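Local structure of PA0833-PD protein (Pseudomonas aeruginosa PAO1, 6JFW) at residues A[27-32]-A[53-58]. The protein probably binds peptidoglycan through this periplasmic OmpA-C-like domain and so may help link the outer membrane to the cell wall. Sequence-based numbering, arbitrary orientation.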
ATOM      1  N   ILE A  27     -11.487  -0.613   3.924  1.00 15.80           N
ATOM      2  CA  ILE A  27     -10.696  -1.720   3.404  1.00 10.09           C
ATOM      3  C   ILE A  27      -9.241  -1.278   3.393  1.00 11.37           C
ATOM      4  O   ILE A  27      -8.923  -0.189   2.902  1.00 15.41           O
ATOM      5  CB  ILE A  27     -11.149  -2.135   1.993  1.00 14.52           C
ATOM      6  CG1 ILE A  27     -12.632  -2.508   1.988  1.00 21.17           C
ATOM      7  CG2 ILE A  27     -10.296  -3.287   1.473  1.00 14.83           C
ATOM      8  CD1 ILE A  27     -13.172  -2.822   0.607  1.00 20.82           C
ATOM      9  N   LYS A  28      -8.361  -2.113   3.938  1.00 13.40           N
ATOM     10  CA  LYS A  28      -6.932  -1.832   3.968  1.00 14.07           C
ATOM     11  C   LYS A  28      -6.183  -2.923   3.221  1.00 13.27           C
ATOM     12  O   LYS A  28      -6.424  -4.114   3.446  1.00 14.04           O
ATOM     13  CB  LYS A  28      -6.414  -1.730   5.404  1.00 15.62           C
ATOM     14  CG  LYS A  28      -4.907  -1.554   5.494  1.00 22.03           C
ATOM     15  CD  LYS A  28      -4.418  -1.740   6.916  1.00 25.37           C
ATOM     16  CE  LYS A  28      -4.821  -0.581   7.804  1.00 28.22           C
ATOM     17  NZ  LYS A  28      -4.517  -0.872   9.230  1.00 38.54           N
ATOM     18  N   LEU A  29      -5.277  -2.515   2.339  1.00 10.95           N
ATOM     19  CA  LEU A  29      -4.426  -3.428   1.588  1.00 12.41           C
ATOM     20  C   LEU A  29      -2.994  -3.272   2.079  1.00 17.34           C
ATOM     21  O   LEU A  29      -2.423  -2.179   1.996  1.00 16.34           O
ATOM     22  CB  LEU A  29      -4.521  -3.146   0.089  1.00 12.93           C
ATOM     23  CG  LEU A  29      -5.953  -3.092  -0.450  1.00 19.01           C
ATOM     24  CD1 LEU A  29      -6.008  -2.376  -1.786  1.00 20.07           C
ATOM     25  CD2 LEU A  29      -6.520  -4.493  -0.572  1.00 21.42           C
ATOM     26  N   ILE A  30      -2.422  -4.356   2.601  1.00 13.27           N
ATOM     27  CA  ILE A  30      -1.035  -4.377   3.053  1.00 13.67           C
ATOM     28  C   ILE A  30      -0.177  -4.912   1.919  1.00 14.52           C
ATOM     29  O   ILE A  30      -0.348  -6.058   1.489  1.00 12.88           O
ATOM     30  CB  ILE A  30      -0.853  -5.244   4.309  1.00 21.49           C
ATOM     31  CG1 ILE A  30      -1.837  -4.840   5.404  1.00 23.41           C
ATOM     32  CG2 ILE A  30       0.590  -5.141   4.805  1.00 19.05           C
ATOM     33  CD1 ILE A  30      -1.526  -3.530   6.037  1.00 31.26           C
ATOM     34  N   MET A  31       0.756  -4.095   1.446  1.00 13.46           N
ATOM     35  CA  MET A  31       1.678  -4.507   0.395  1.00 12.88           C
ATOM     36  C   MET A  31       3.081  -4.609   0.976  1.00 14.58           C
ATOM     37  O   MET A  31       3.742  -3.579   1.187  1.00 14.10           O
ATOM     38  CB  MET A  31       1.630  -3.513  -0.769  1.00 18.53           C
ATOM     39  CG  MET A  31       0.225  -3.392  -1.360  1.00 20.32           C
ATOM     40  SD  MET A  31      -0.075  -1.983  -2.447  1.00 39.02           S
ATOM     41  CE  MET A  31       1.573  -1.620  -3.029  1.00 28.19           C
ATOM     42  N   PRO A  32       3.572  -5.814   1.272  1.00 18.60           N
ATOM     43  CA  PRO A  32       4.888  -5.939   1.912  1.00 18.56           C
ATOM     44  C   PRO A  32       5.994  -5.420   1.010  1.00 19.13           C
ATOM     45  O   PRO A  32       5.942  -5.551  -0.215  1.00 15.17           O
ATOM     46  CB  PRO A  32       5.029  -7.447   2.156  1.00 22.37           C
ATOM     47  CG  PRO A  32       3.652  -8.013   1.998  1.00 25.18           C
ATOM     48  CD  PRO A  32       2.947  -7.123   1.028  1.00 19.89           C
ATOM     49  N   ASN A  53      -1.828  -3.202 -11.587  1.00 13.18           N
ATOM     50  CA  ASN A  53      -2.787  -3.004 -12.670  1.00 12.19           C
ATOM     51  C   ASN A  53      -4.190  -3.402 -12.237  1.00 12.42           C
ATOM     52  O   ASN A  53      -5.162  -2.688 -12.514  1.00 12.39           O
ATOM     53  CB  ASN A  53      -2.377  -3.810 -13.905  1.00 13.74           C
ATOM     54  CG  ASN A  53      -1.134  -3.268 -14.578  1.00 20.42           C
ATOM     55  OD1 ASN A  53      -0.714  -2.140 -14.326  1.00 21.27           O
ATOM     56  ND2 ASN A  53      -0.543  -4.074 -15.453  1.00 20.47           N
ATOM     57  N   ASN A  54      -4.315  -4.544 -11.556  1.00 12.70           N
ATOM     58  CA  ASN A  54      -5.620  -4.987 -11.077  1.00 12.77           C
ATOM     59  C   ASN A  54      -6.178  -4.032 -10.032  1.00 15.19           C
ATOM     60  O   ASN A  54      -7.377  -3.726 -10.037  1.00 11.34           O
ATOM     61  CB  ASN A  54      -5.517  -6.403 -10.510  1.00 14.86           C
ATOM     62  CG  ASN A  54      -5.564  -7.464 -11.587  1.00 16.28           C
ATOM     63  OD1 ASN A  54      -6.585  -7.642 -12.252  1.00 21.41           O
ATOM     64  ND2 ASN A  54      -4.460  -8.182 -11.764  1.00 19.63           N
ATOM     65  N   LEU A  55      -5.325  -3.552  -9.123  1.00 13.99           N
ATOM     66  CA  LEU A  55      -5.771  -2.588  -8.122  1.00 14.11           C
ATOM     67  C   LEU A  55      -6.306  -1.322  -8.775  1.00 13.78           C
ATOM     68  O   LEU A  55      -7.354  -0.803  -8.373  1.00 16.85           O
ATOM     69  CB  LEU A  55      -4.624  -2.250  -7.169  1.00 16.71           C
ATOM     70  CG  LEU A  55      -4.329  -3.246  -6.048  1.00 23.44           C
ATOM     71  CD1 LEU A  55      -3.171  -2.763  -5.190  1.00 19.32           C
ATOM     72  CD2 LEU A  55      -5.567  -3.452  -5.203  1.00 19.29           C
ATOM     73  N   ALA A  56      -5.597  -0.808  -9.784  1.00 12.12           N
ATOM     74  CA  ALA A  56      -6.044   0.408 -10.457  1.00 11.98           C
ATOM     75  C   ALA A  56      -7.410   0.215 -11.102  1.00 15.11           C
ATOM     76  O   ALA A  56      -8.257   1.114 -11.058  1.00 15.34           O
ATOM     77  CB  ALA A  56      -5.013   0.839 -11.500  1.00 12.20           C
ATOM     78  N   ASN A  57      -7.644  -0.956 -11.702  1.00 12.41           N
ATOM     79  CA  ASN A  57      -8.945  -1.224 -12.306  1.00 13.48           C
ATOM     80  C   ASN A  57     -10.045  -1.253 -11.254  1.00 16.49           C
ATOM     81  O   ASN A  57     -11.149  -0.744 -11.485  1.00 15.30           O
ATOM     82  CB  ASN A  57      -8.904  -2.541 -13.082  1.00 14.19           C
ATOM     83  CG  ASN A  57      -8.038  -2.459 -14.321  1.00 18.72           C
ATOM     84  OD1 ASN A  57      -7.771  -1.372 -14.833  1.00 20.59           O
ATOM     85  ND2 ASN A  57      -7.595  -3.610 -14.812  1.00 19.70           N
ATOM     86  N   SER A  58      -9.763  -1.840 -10.090  1.00 13.29           N
ATOM     87  CA  SER A  58     -10.748  -1.863  -9.013  1.00 11.83           C
ATOM     88  C   SER A  58     -11.065  -0.452  -8.530  1.00 14.64           C
ATOM     89  O   SER A  58     -12.236  -0.081  -8.391  1.00 16.37           O
ATOM     90  CB  SER A  58     -10.240  -2.722  -7.856  1.00 14.41           C
ATOM     91  OG  SER A  58     -11.149  -2.693  -6.769  1.00 17.62           O
TER
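L55 on the helix and L29 on the strand meet tip to tip, methyl against methyl: CD2 of L55 lies 3.6 Å from CD1 of L29. The other branch of L55 turns to M31, where its CD1 sits 4.2 Å from the sulfur SD, a looser van der Waals contact. One leucine fork thus spans two strand residues, L29 taking one prong and the M31 thioether the other. The touch is entirely apolar and small, about 107 Å² over both sides, because only side-chain ends meet across the 9.8 Å between CA of L29 and CA of L55. Both leucines carry CG anti to the carbonyl carbon (chi1 -51° for L29, -80° for L55), the rotamer that extends each fork toward its partner. CA, CB, CG and SD of M31 form an extended zigzag (chi2 165°), and this carries the sulfur away from the strand to the leucine.

Here helix 49-61 packs on one face of the mixed sheet of the OmpA-C-like fold, over strand 26-32. L29 and M31, two apart on that strand, point to the helix side, while I30 between them and K28 before them have their CB atoms on the other side. All three touching residues are buried.

Further out, the strand is held between two antiparallel neighbours: L29 exchanges backbone hydrogen bonds with V135 and M31 with V133 on strand 132-139, while K28 and I30 pair with Q21 and E19 on strand 19-23. L9 of helix 3-12 and M13 just after it also touch L55. One turn along from L55, S58 OG and Q5 NE2 share a hydrogen bond, tying helix 49-61 to that N-terminal helix.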